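Local coordinates for protein galactose-1-phosphate uridylyltransferase (Bacillus cereus, PDB 4QVU) that is of uncertain function but adopts a HIT-like fold, binds zinc and may be a uridylyltransferase acting on hexose 1-phosphates, at residues 84-87 / 88-92; 180-183 / 184-188; 223-227 / 228-232; 209-213 / 214-218. All blocks are in the same frame, centred on the assembly; numbering follows the deposited sequence.

Contact 1: 84-87 / 88-92; sequences SLIR and FSIKH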
loop_
_atom_site.group_PDB
_atom_site.type_symbol
_atom_site.label_atom_id
_atom_site.label_comp_id
_atom_site.label_asym_id
_atom_site.label_seq_id
_atom_site.Cartn_x
_atom_site.Cartn_y
_atom_site.Cartn_z
ATOM N N SER A 84 10.087 -35.971 -6.919
ATOM C CA SER A 84 9.249 -36.890 -6.138
ATOM C C SER A 84 8.599 -36.175 -4.945
ATOM O O SER A 84 7.432 -36.432 -4.661
ATOM C CB SER A 84 10.063 -38.082 -5.643
ATOM O OG SER A 84 10.551 -38.862 -6.723
ATOM N N LEU A 85 9.338 -35.265 -4.270
ATOM C CA LEU A 85 8.816 -34.532 -3.120
ATOM C C LEU A 85 7.671 -33.587 -3.542
ATOM O O LEU A 85 6.636 -33.582 -2.873
ATOM C CB LEU A 85 9.923 -33.743 -2.392
ATOM C CG LEU A 85 9.475 -32.858 -1.217
ATOM C CD1 LEU A 85 8.938 -33.686 -0.054
ATOM C CD2 LEU A 85 10.598 -31.955 -0.752
ATOM N N ILE A 86 7.842 -32.825 -4.644
ATOM C CA ILE A 86 6.814 -31.895 -5.108
ATOM C C ILE A 86 5.619 -32.706 -5.654
ATOM O O ILE A 86 4.485 -32.355 -5.342
ATOM C CB ILE A 86 7.389 -30.869 -6.131
ATOM C CG1 ILE A 86 8.390 -29.896 -5.431
ATOM C CG2 ILE A 86 6.301 -30.082 -6.903
ATOM C CD1 ILE A 86 7.855 -29.026 -4.225
ATOM N N ARG A 87 5.858 -33.822 -6.367
ATOM C CA ARG A 87 4.771 -34.665 -6.871
ATOM C C ARG A 87 3.941 -35.253 -5.716
ATOM O O ARG A 87 2.719 -35.162 -5.764
ATOM C CB ARG A 87 5.298 -35.777 -7.775
ATOM C CG ARG A 87 5.474 -35.297 -9.200
ATOM C CD ARG A 87 6.047 -36.351 -10.114
ATOM N NE ARG A 87 5.974 -35.915 -11.507
ATOM C CZ ARG A 87 6.399 -36.627 -12.542
ATOM N NH1 ARG A 87 6.954 -37.819 -12.356
ATOM N NH2 ARG A 87 6.283 -36.149 -13.774
ATOM N N PHE A 88 4.587 -35.782 -4.666
ATOM C CA PHE A 88 3.910 -36.337 -3.489
ATOM C C PHE A 88 3.069 -35.255 -2.774
ATOM O O PHE A 88 1.882 -35.473 -2.533
ATOM C CB PHE A 88 4.954 -36.932 -2.522
ATOM C CG PHE A 88 4.424 -37.668 -1.312
ATOM C CD1 PHE A 88 4.186 -39.039 -1.361
ATOM C CD2 PHE A 88 4.219 -37.002 -0.108
ATOM C CE1 PHE A 88 3.733 -39.726 -0.229
ATOM C CE2 PHE A 88 3.770 -37.690 1.024
ATOM C CZ PHE A 88 3.527 -39.046 0.955
ATOM N N SER A 89 3.687 -34.087 -2.475
ATOM C CA SER A 89 3.086 -32.946 -1.771
ATOM C C SER A 89 1.843 -32.408 -2.477
ATOM O O SER A 89 0.802 -32.320 -1.832
ATOM C CB SER A 89 4.097 -31.816 -1.617
ATOM O OG SER A 89 5.195 -32.241 -0.828
ATOM N N ILE A 90 1.957 -32.040 -3.777
ATOM C CA ILE A 90 0.870 -31.512 -4.607
ATOM C C ILE A 90 -0.278 -32.538 -4.693
ATOM O O ILE A 90 -1.431 -32.146 -4.516
ATOM C CB ILE A 90 1.393 -31.125 -6.029
ATOM C CG1 ILE A 90 2.451 -29.986 -6.002
ATOM C CG2 ILE A 90 0.255 -30.833 -7.041
ATOM C CD1 ILE A 90 1.979 -28.667 -5.750
ATOM N N LYS A 91 0.035 -33.838 -4.965
ATOM C CA LYS A 91 -0.950 -34.928 -5.092
ATOM C C LYS A 91 -1.809 -35.053 -3.826
ATOM O O LYS A 91 -3.031 -35.086 -3.934
ATOM C CB LYS A 91 -0.260 -36.285 -5.390
ATOM C CG LYS A 91 -1.233 -37.464 -5.584
ATOM C CD LYS A 91 -0.589 -38.812 -5.969
ATOM C CE LYS A 91 -0.094 -39.678 -4.827
ATOM N NZ LYS A 91 1.207 -39.221 -4.271
ATOM N N HIS A 92 -1.181 -35.095 -2.642
ATOM C CA HIS A 92 -1.912 -35.266 -1.390
ATOM C C HIS A 92 -2.654 -33.990 -0.993
ATOM O O HIS A 92 -3.720 -34.097 -0.390
ATOM C CB HIS A 92 -0.981 -35.732 -0.272
ATOM C CG HIS A 92 -0.509 -37.134 -0.518
ATOM N ND1 HIS A 92 -1.387 -38.208 -0.472
ATOM C CD2 HIS A 92 0.714 -37.590 -0.873
ATOM C CE1 HIS A 92 -0.669 -39.271 -0.784
ATOM N NE2 HIS A 92 0.602 -38.951 -1.019
#

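Contact 2: 180-183 / 184-188; sequences DELA and NYIQQ. With ZN (zinc ion), chain B.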
loop_
_atom_site.group_PDB
_atom_site.type_symbol
_atom_site.label_atom_id
_atom_site.label_comp_id
_atom_site.label_asym_id
_atom_site.label_seq_id
_atom_site.Cartn_x
_atom_site.Cartn_y
_atom_site.Cartn_z
ATOM N N ASP A 180 7.172 -31.154 -12.798
ATOM C CA ASP A 180 8.623 -31.336 -12.688
ATOM C C ASP A 180 9.363 -30.026 -13.016
ATOM O O ASP A 180 10.460 -29.796 -12.504
ATOM C CB ASP A 180 9.103 -32.469 -13.595
ATOM C CG ASP A 180 8.640 -33.858 -13.179
ATOM O OD1 ASP A 180 8.278 -34.038 -11.991
ATOM O OD2 ASP A 180 8.719 -34.785 -14.019
ATOM N N GLU A 181 8.748 -29.162 -13.841
ATOM C CA GLU A 181 9.306 -27.858 -14.188
ATOM C C GLU A 181 9.164 -26.927 -13.002
ATOM O O GLU A 181 10.088 -26.173 -12.721
ATOM C CB GLU A 181 8.639 -27.272 -15.439
ATOM C CG GLU A 181 8.893 -28.083 -16.695
ATOM C CD GLU A 181 8.218 -27.541 -17.936
ATOM O OE1 GLU A 181 8.720 -26.544 -18.503
ATOM O OE2 GLU A 181 7.204 -28.141 -18.363
ATOM N N LEU A 182 8.017 -27.017 -12.278
ATOM C CA LEU A 182 7.703 -26.253 -11.062
ATOM C C LEU A 182 8.740 -26.572 -9.983
ATOM O O LEU A 182 9.377 -25.654 -9.469
ATOM C CB LEU A 182 6.265 -26.581 -10.587
ATOM C CG LEU A 182 5.719 -25.892 -9.321
ATOM C CD1 LEU A 182 5.501 -24.418 -9.545
ATOM C CD2 LEU A 182 4.387 -26.506 -8.913
ATOM N N ALA A 183 8.968 -27.883 -9.726
ATOM C CA ALA A 183 9.927 -28.433 -8.761
ATOM C C ALA A 183 11.347 -27.901 -9.007
ATOM O O ALA A 183 12.045 -27.565 -8.047
ATOM C CB ALA A 183 9.920 -29.955 -8.845
ATOM N N ASN A 184 11.758 -27.793 -10.289
ATOM C CA ASN A 184 13.074 -27.276 -10.666
ATOM C C ASN A 184 13.169 -25.771 -10.391
ATOM O O ASN A 184 14.190 -25.322 -9.874
ATOM C CB ASN A 184 13.391 -27.563 -12.137
ATOM C CG ASN A 184 14.790 -27.135 -12.540
ATOM O OD1 ASN A 184 15.799 -27.570 -11.962
ATOM N ND2 ASN A 184 14.879 -26.267 -13.542
ATOM N N TYR A 185 12.107 -25.004 -10.729
ATOM C CA TYR A 185 12.029 -23.553 -10.525
ATOM C C TYR A 185 12.009 -23.219 -9.034
ATOM O O TYR A 185 12.648 -22.244 -8.636
ATOM C CB TYR A 185 10.800 -22.965 -11.233
ATOM C CG TYR A 185 11.053 -22.581 -12.677
ATOM C CD1 TYR A 185 11.423 -23.535 -13.622
ATOM C CD2 TYR A 185 10.867 -21.272 -13.113
ATOM C CE1 TYR A 185 11.655 -23.189 -14.950
ATOM C CE2 TYR A 185 11.086 -20.913 -14.445
ATOM C CZ TYR A 185 11.489 -21.875 -15.356
ATOM O OH TYR A 185 11.701 -21.539 -16.672
ATOM N N ILE A 186 11.318 -24.038 -8.205
ATOM C CA ILE A 186 11.297 -23.831 -6.750
ATOM C C ILE A 186 12.725 -24.008 -6.229
ATOM O O ILE A 186 13.245 -23.105 -5.583
ATOM C CB ILE A 186 10.292 -24.760 -6.015
ATOM C CG1 ILE A 186 8.836 -24.452 -6.417
ATOM C CG2 ILE A 186 10.471 -24.652 -4.490
ATOM C CD1 ILE A 186 7.831 -25.515 -5.985
ATOM N N GLN A 187 13.380 -25.133 -6.581
ATOM C CA GLN A 187 14.733 -25.451 -6.137
ATOM C C GLN A 187 15.720 -24.338 -6.498
ATOM O O GLN A 187 16.470 -23.928 -5.619
ATOM C CB GLN A 187 15.214 -26.783 -6.705
ATOM C CG GLN A 187 16.503 -27.250 -6.038
ATOM C CD GLN A 187 16.971 -28.596 -6.506
ATOM O OE1 GLN A 187 17.039 -28.883 -7.707
ATOM N NE2 GLN A 187 17.388 -29.414 -5.557
ATOM N N GLN A 188 15.698 -23.821 -7.741
ATOM C CA GLN A 188 16.622 -22.758 -8.166
ATOM C C GLN A 188 16.336 -21.448 -7.438
ATOM O O GLN A 188 17.284 -20.812 -6.973
ATOM C CB GLN A 188 16.582 -22.529 -9.689
ATOM C CG GLN A 188 17.114 -23.706 -10.519
ATOM C CD GLN A 188 18.486 -24.169 -10.072
ATOM O OE1 GLN A 188 18.622 -25.161 -9.343
ATOM N NE2 GLN A 188 19.527 -23.430 -10.450
HETATM ZN ZN ZN B . 5.346 -28.433 -19.090
#

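Contact 3: 223-227 / 228-232; sequences FVVSP and LYVGY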
loop_
_atom_site.group_PDB
_atom_site.type_symbol
_atom_site.label_atom_id
_atom_site.label_comp_id
_atom_site.label_asym_id
_atom_site.label_seq_id
_atom_site.Cartn_x
_atom_site.Cartn_y
_atom_site.Cartn_z
ATOM N N PHE A 223 13.536 -12.550 6.546
ATOM C CA PHE A 223 14.723 -11.937 7.163
ATOM C C PHE A 223 14.301 -10.844 8.125
ATOM O O PHE A 223 13.224 -10.263 7.959
ATOM C CB PHE A 223 15.672 -11.359 6.067
ATOM C CG PHE A 223 14.987 -10.493 5.033
ATOM C CD1 PHE A 223 14.385 -11.061 3.912
ATOM C CD2 PHE A 223 14.917 -9.111 5.191
ATOM C CE1 PHE A 223 13.700 -10.266 2.981
ATOM C CE2 PHE A 223 14.251 -8.314 4.248
ATOM C CZ PHE A 223 13.645 -8.899 3.150
ATOM N N VAL A 224 15.136 -10.562 9.126
ATOM C CA VAL A 224 14.844 -9.460 10.042
ATOM C C VAL A 224 15.201 -8.188 9.266
ATOM O O VAL A 224 16.339 -8.036 8.809
ATOM C CB VAL A 224 15.554 -9.589 11.423
ATOM C CG1 VAL A 224 15.309 -8.359 12.292
ATOM C CG2 VAL A 224 15.099 -10.854 12.154
ATOM N N VAL A 225 14.200 -7.344 9.012
ATOM C CA VAL A 225 14.397 -6.100 8.254
ATOM C C VAL A 225 15.298 -5.157 9.082
ATOM O O VAL A 225 15.177 -5.101 10.316
ATOM C CB VAL A 225 13.044 -5.426 7.863
ATOM C CG1 VAL A 225 13.263 -4.219 6.960
ATOM C CG2 VAL A 225 12.104 -6.428 7.185
ATOM N N SER A 226 16.233 -4.468 8.389
ATOM C CA SER A 226 17.156 -3.482 8.948
ATOM C C SER A 226 16.378 -2.357 9.695
ATOM O O SER A 226 15.394 -1.837 9.155
ATOM C CB SER A 226 18.019 -2.888 7.837
ATOM O OG SER A 226 18.712 -1.718 8.251
ATOM N N PRO A 227 16.810 -1.969 10.919
ATOM C CA PRO A 227 16.091 -0.915 11.660
ATOM C C PRO A 227 16.055 0.433 10.935
ATOM O O PRO A 227 15.088 1.176 11.085
ATOM C CB PRO A 227 16.889 -0.786 12.954
ATOM C CG PRO A 227 17.621 -2.047 13.084
ATOM C CD PRO A 227 17.942 -2.489 11.704
ATOM N N LEU A 228 17.093 0.743 10.142
ATOM C CA LEU A 228 17.191 1.994 9.396
ATOM C C LEU A 228 16.187 2.013 8.264
ATOM O O LEU A 228 15.727 3.086 7.900
ATOM C CB LEU A 228 18.611 2.212 8.872
ATOM C CG LEU A 228 19.482 3.104 9.746
ATOM C CD1 LEU A 228 19.587 2.583 11.179
ATOM C CD2 LEU A 228 20.841 3.307 9.131
ATOM N N TYR A 229 15.792 0.832 7.767
ATOM C CA TYR A 229 14.776 0.699 6.740
ATOM C C TYR A 229 13.382 0.757 7.381
ATOM O O TYR A 229 12.505 1.450 6.858
ATOM C CB TYR A 229 14.947 -0.600 5.916
ATOM C CG TYR A 229 14.037 -0.616 4.708
ATOM C CD1 TYR A 229 14.391 0.050 3.539
ATOM C CD2 TYR A 229 12.764 -1.177 4.775
ATOM C CE1 TYR A 229 13.526 0.114 2.449
ATOM C CE2 TYR A 229 11.887 -1.111 3.695
ATOM C CZ TYR A 229 12.279 -0.473 2.528
ATOM O OH TYR A 229 11.444 -0.408 1.438
ATOM N N VAL A 230 13.171 0.033 8.500
ATOM C CA VAL A 230 11.882 -0.013 9.213
ATOM C C VAL A 230 11.434 1.403 9.620
ATOM O O VAL A 230 10.289 1.772 9.354
ATOM C CB VAL A 230 11.920 -0.951 10.445
ATOM C CG1 VAL A 230 10.730 -0.722 11.369
ATOM C CG2 VAL A 230 11.984 -2.404 10.010
ATOM N N GLY A 231 12.331 2.183 10.212
ATOM C CA GLY A 231 11.981 3.518 10.687
ATOM C C GLY A 231 12.206 4.672 9.739
ATOM O O GLY A 231 11.583 5.721 9.901
ATOM N N TYR A 232 13.113 4.517 8.761
ATOM C CA TYR A 232 13.439 5.653 7.904
ATOM C C TYR A 232 13.520 5.307 6.416
ATOM O O TYR A 232 13.857 6.193 5.625
ATOM C CB TYR A 232 14.795 6.242 8.339
ATOM C CG TYR A 232 14.900 6.530 9.822
ATOM C CD1 TYR A 232 14.357 7.689 10.368
ATOM C CD2 TYR A 232 15.565 5.653 10.679
ATOM C CE1 TYR A 232 14.465 7.966 11.731
ATOM C CE2 TYR A 232 15.687 5.926 12.041
ATOM C CZ TYR A 232 15.127 7.081 12.563
ATOM O OH TYR A 232 15.240 7.369 13.901
#

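Contact 4: 209-213 / 214-218; sequences YYLNE and KIICK. With PG4 (tetraethylene glycol), chain C.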
loop_
_atom_site.group_PDB
_atom_site.type_symbol
_atom_site.label_atom_id
_atom_site.label_comp_id
_atom_site.label_asym_id
_atom_site.label_seq_id
_atom_site.Cartn_x
_atom_site.Cartn_y
_atom_site.Cartn_z
ATOM N N TYR A 209 -0.933 -22.425 -4.030
ATOM C CA TYR A 209 -2.292 -21.974 -4.340
ATOM C C TYR A 209 -2.825 -22.675 -5.584
ATOM O O TYR A 209 -2.067 -22.927 -6.530
ATOM C CB TYR A 209 -2.341 -20.437 -4.569
ATOM C CG TYR A 209 -1.538 -19.598 -3.590
ATOM C CD1 TYR A 209 -0.160 -19.453 -3.730
ATOM C CD2 TYR A 209 -2.171 -18.868 -2.583
ATOM C CE1 TYR A 209 0.583 -18.689 -2.836
ATOM C CE2 TYR A 209 -1.442 -18.060 -1.710
ATOM C CZ TYR A 209 -0.062 -17.992 -1.828
ATOM O OH TYR A 209 0.678 -17.207 -0.982
ATOM N N TYR A 210 -4.126 -22.996 -5.570
ATOM C CA TYR A 210 -4.846 -23.525 -6.719
ATOM C C TYR A 210 -5.871 -22.453 -7.046
ATOM O O TYR A 210 -6.894 -22.339 -6.368
ATOM C CB TYR A 210 -5.439 -24.937 -6.494
ATOM C CG TYR A 210 -6.122 -25.473 -7.736
ATOM C CD1 TYR A 210 -5.387 -26.079 -8.753
ATOM C CD2 TYR A 210 -7.493 -25.311 -7.929
ATOM C CE1 TYR A 210 -6.003 -26.533 -9.919
ATOM C CE2 TYR A 210 -8.117 -25.750 -9.095
ATOM C CZ TYR A 210 -7.367 -26.362 -10.086
ATOM O OH TYR A 210 -7.973 -26.795 -11.236
ATOM N N LEU A 211 -5.506 -21.570 -7.996
ATOM C CA LEU A 211 -6.272 -20.389 -8.393
ATOM C C LEU A 211 -6.426 -20.328 -9.903
ATOM O O LEU A 211 -5.452 -20.563 -10.611
ATOM C CB LEU A 211 -5.524 -19.134 -7.877
ATOM C CG LEU A 211 -6.142 -17.748 -8.158
ATOM C CD1 LEU A 211 -7.445 -17.534 -7.376
ATOM C CD2 LEU A 211 -5.179 -16.644 -7.797
ATOM N N ASN A 212 -7.644 -20.003 -10.398
ATOM C CA ASN A 212 -7.989 -19.865 -11.828
ATOM C C ASN A 212 -7.433 -21.055 -12.664
ATOM O O ASN A 212 -6.877 -20.856 -13.751
ATOM C CB ASN A 212 -7.470 -18.521 -12.394
ATOM C CG ASN A 212 -7.953 -17.269 -11.688
ATOM O OD1 ASN A 212 -7.203 -16.300 -11.519
ATOM N ND2 ASN A 212 -9.210 -17.239 -11.274
ATOM N N GLU A 213 -7.574 -22.285 -12.115
ATOM C CA GLU A 213 -7.152 -23.573 -12.689
ATOM C C GLU A 213 -5.619 -23.601 -12.953
ATOM O O GLU A 213 -5.157 -24.290 -13.868
ATOM C CB GLU A 213 -7.937 -23.887 -13.974
ATOM C CG GLU A 213 -9.420 -24.128 -13.732
ATOM C CD GLU A 213 -10.243 -24.357 -14.987
ATOM O OE1 GLU A 213 -9.963 -25.329 -15.727
ATOM O OE2 GLU A 213 -11.204 -23.584 -15.204
ATOM N N LYS A 214 -4.840 -22.889 -12.100
ATOM C CA LYS A 214 -3.369 -22.825 -12.137
ATOM C C LYS A 214 -2.772 -23.250 -10.803
ATOM O O LYS A 214 -3.382 -22.995 -9.763
ATOM C CB LYS A 214 -2.859 -21.404 -12.467
ATOM C CG LYS A 214 -3.326 -20.785 -13.763
ATOM C CD LYS A 214 -3.055 -19.293 -13.688
ATOM C CE LYS A 214 -3.721 -18.512 -14.781
ATOM N NZ LYS A 214 -3.577 -17.056 -14.551
ATOM N N ILE A 215 -1.568 -23.845 -10.822
ATOM C CA ILE A 215 -0.852 -24.204 -9.601
ATOM C C ILE A 215 0.259 -23.188 -9.461
ATOM O O ILE A 215 1.101 -23.054 -10.354
ATOM C CB ILE A 215 -0.357 -25.674 -9.532
ATOM C CG1 ILE A 215 -1.571 -26.641 -9.519
ATOM C CG2 ILE A 215 0.547 -25.878 -8.282
ATOM C CD1 ILE A 215 -1.252 -28.130 -9.631
ATOM N N ILE A 216 0.209 -22.429 -8.360
ATOM C CA ILE A 216 1.142 -21.354 -8.047
ATOM C C ILE A 216 1.917 -21.670 -6.790
ATOM O O ILE A 216 1.332 -22.066 -5.774
ATOM C CB ILE A 216 0.405 -19.992 -7.885
ATOM C CG1 ILE A 216 -0.492 -19.675 -9.111
ATOM C CG2 ILE A 216 1.407 -18.855 -7.581
ATOM C CD1 ILE A 216 -1.487 -18.519 -8.941
ATOM N N CYS A 217 3.232 -21.438 -6.844
ATOM C CA CYS A 217 4.074 -21.517 -5.676
ATOM C C CYS A 217 4.700 -20.161 -5.441
ATOM O O CYS A 217 5.485 -19.685 -6.266
ATOM C CB CYS A 217 5.130 -22.610 -5.760
ATOM S SG CYS A 217 6.193 -22.674 -4.294
ATOM N N LYS A 218 4.350 -19.537 -4.315
ATOM C CA LYS A 218 4.942 -18.270 -3.934
ATOM C C LYS A 218 6.103 -18.567 -2.981
ATOM O O LYS A 218 5.903 -19.188 -1.938
ATOM C CB LYS A 218 3.904 -17.325 -3.327
ATOM C CG LYS A 218 4.437 -15.934 -3.022
ATOM C CD LYS A 218 3.401 -15.043 -2.363
ATOM C CE LYS A 218 2.372 -14.486 -3.315
ATOM N NZ LYS A 218 2.928 -13.398 -4.160
HETATM O O1 PG4 C . -4.218 -15.582 -12.129
HETATM C C1 PG4 C . -3.227 -14.578 -11.943
HETATM C C2 PG4 C . -1.852 -15.152 -11.710
HETATM O O2 PG4 C . -1.375 -15.862 -12.849
HETATM C C3 PG4 C . -0.315 -15.197 -13.534
HETATM C C4 PG4 C . 0.369 -16.124 -14.508
HETATM O O3 PG4 C . -0.495 -16.582 -15.553
#

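Contact 1: 84-87 / 88-92
Helix 79-97 packs against the antiparallel sheet of this HIT-like fold, and one of its middle turns is made where L85 and I86 meet S89 and I90. The carbonyl of L85 is held twice by one residue. S89 OG donates to L85 O at 2.8 Å, and S89 N bonds to the same oxygen at 3.0 Å. The two donors arrive from opposite faces of the carbonyl plane. Serine suits this buried turn because its hydroxyl, anti to its own carbonyl carbon (chi1 -63°), folds back and is satisfied by the preceding turn. L85 CD1 lies 4.1 Å from that OG, and the same leucine goes on to meet I46 and L64 of the sheet.

Around the helix, I86 CG2 leans on I90 CG1 one turn later, at 4.0 Å. In the backbone carrying them, I90 N bonds to I86 O at 3.0 Å, almost straight. Both isoleucines also pack on I179 of helix 179-195, a role that fits their bulky, purely apolar branches. R87 directs an extended chain outward, and its NH2 forms a salt bridge with OD2 of D180.

On the strand-facing flank the ring of F88, which packs on I46, W48 and L64, receives the edge of H92: H92 CD2 stands 3.4 Å above the plane, over the centre of one phenylalanine face. The pattern is that of an amphipathic helix laid between a sheet and a second helix, with apolar residues inward and R87 and K91 exposed.

Contact 2: 180-183 / 184-188
L182 lies beside I186 one helical turn on, its CG 4.0 Å from I186 CD1, and the two branched chains cross at a slant. The leucine has CG anti to its backbone N (chi1 180°), while the isoleucine carries CG1 beside its own N, and this brings its CD1 back toward the earlier turn. The backbone beneath is bonded in step, I186 N reaching L182 O at 2.8 Å. Aliphatic residues fit here because the pair faces the sheet: both rest on I171, and I186 also meets M82 of helix 79-97. A183, one position further round, presents a methyl small enough for helix 79-97 to come close.

Helix 179-195 belongs to the C-terminal half of a HIT-like fold, and its first turns carry a zinc ligand. E181 OE2 binds the zinc ion at 2.0 Å, whereas E181 OE1 stays 3.9 Å away, so the carboxylate grips the metal through one oxygen. A chain extended through CG (chi2 179°) gives the acid the length to leave the helix and reach the ion, where H153 ND1 and C178 SG are the other protein ligands.

Y185 follows E181 by one turn and bonds to it through the backbone, Y185 N to E181 O at 3.1 Å. The phenol ring lies obliquely to that same carbonyl and packs on I154 and L156, with F252 meeting it at an inclined angle. Q187 is buried yet polar. Its extended side chain places NE2 where it donates to the carbonyl oxygens of I74 and Y77, while its own N bonds to A183 O at 3.1 Å.

Contact 3: 223-227 / 228-232
V225 sends its CG1 into the corner between Y229 and V230, across the start of helix 227-232. With CG1 anti to the backbone N (chi1 -174°), that one methyl lies 3.8 Å from Y229 CD2, oblique to the ring, and equally 3.8 Å from V230 CG2. V230 answers with the methyl that sits beside its own N, and a beta-branched residue on each side lets the two meet without long chains.

S226 occupies the N-cap position. Its OG stands anti to the backbone N (chi1 166°) and is hydrogen-bonded to OE1 of Q236. Its carbonyl accepts the first bond of the helix: V230 N bonds to S226 O at 3.0 Å, nearly along the C=O axis, and Y229 N adds a weak bond to the same oxygen. P227 suits the first turn, where a backbone N-H would have no helical carbonyl to bond, so its absence costs nothing; P227 O takes G231 N at 3.1 Å.

On the approach to the helix, V225 O accepts from R222 NH2 of the second subunit, and at the far end Y232 OH bonds to F208 O of the same subunit. Apolar contacts and two bonded carbonyls tie the preceding loop to a short helix whose flanks take part in the subunit interface.

Contact 4: 209-213 / 214-218
Strands 203-211 and 214-222 form a tight antiparallel hairpin closed by a type I' turn from L211 to K214, with N212 and E213 both at positive phi and Y209 and L211 facing I216 and K214 in hydrogen-bonded pairs. I216 N bonds to Y209 O at 3.0 Å in the carbonyl plane, whereas K214 N meets L211 O from above its plane. Asparagine tolerates positive phi better than most residues, which suits N212 to the turn.

On the face of Y209, L211, K214 and I216, the Y209 ring crosses K218 obliquely, its CE1 edge 3.6 Å from K218 CB, and I216 CG2 is 4.2 Å from Y209 CD1. Y209 OH goes on to bond G231 O of the second subunit, while K218 bends its chain at its far end so that NZ reaches E168, N142 and N170. L211 CB packs on I216 CD1 at 4.2 Å. The other face is held by the non-hydrogen-bonded pair: I215 CG1 lies in the plane of the Y210 ring at its edge, 3.9 Å from CD1 of Y210, and both residues touch W93 of helix 79-97.

At the turn, K214 stretches out its chain (chi2 164°) and its NZ bonds to three oxygens of tetraethylene glycol, closest at 2.9 Å to O1. That O1 also gives a weak bond to N212 OD1. Three oxygens of one chain thus share the ammonium group, a partial likeness to a crown ether; because the glycol probably comes from the crystallisation liquor, this is consistent with an ammonium group available to oxygen acceptors and need not mark a natural site.

Overall arrangement
Contacts 1, 2 and 4 meet in one interior, while contact 3 stands apart. The helices of contacts 1 and 2 are joined by R87 NH2 to D180 OD2 at 2.8 Å and by I86 CG1 to A183 CB at 3.7 Å. The hairpin of contact 4 lies against both: I215 CG2 is 4.0 Å from I90 CD1, and C217 SG is 3.7 Å from I186 CD1. Contact 2 supplies a zinc ligand directly; the side chains of R87 and I215 come to about 9 and 11 Å of the ion. Contact 3, centred about 37 Å from contact 1 and 31 Å from contact 4, instead serves the subunit interface, where contacts 3 and 4 of different subunits meet.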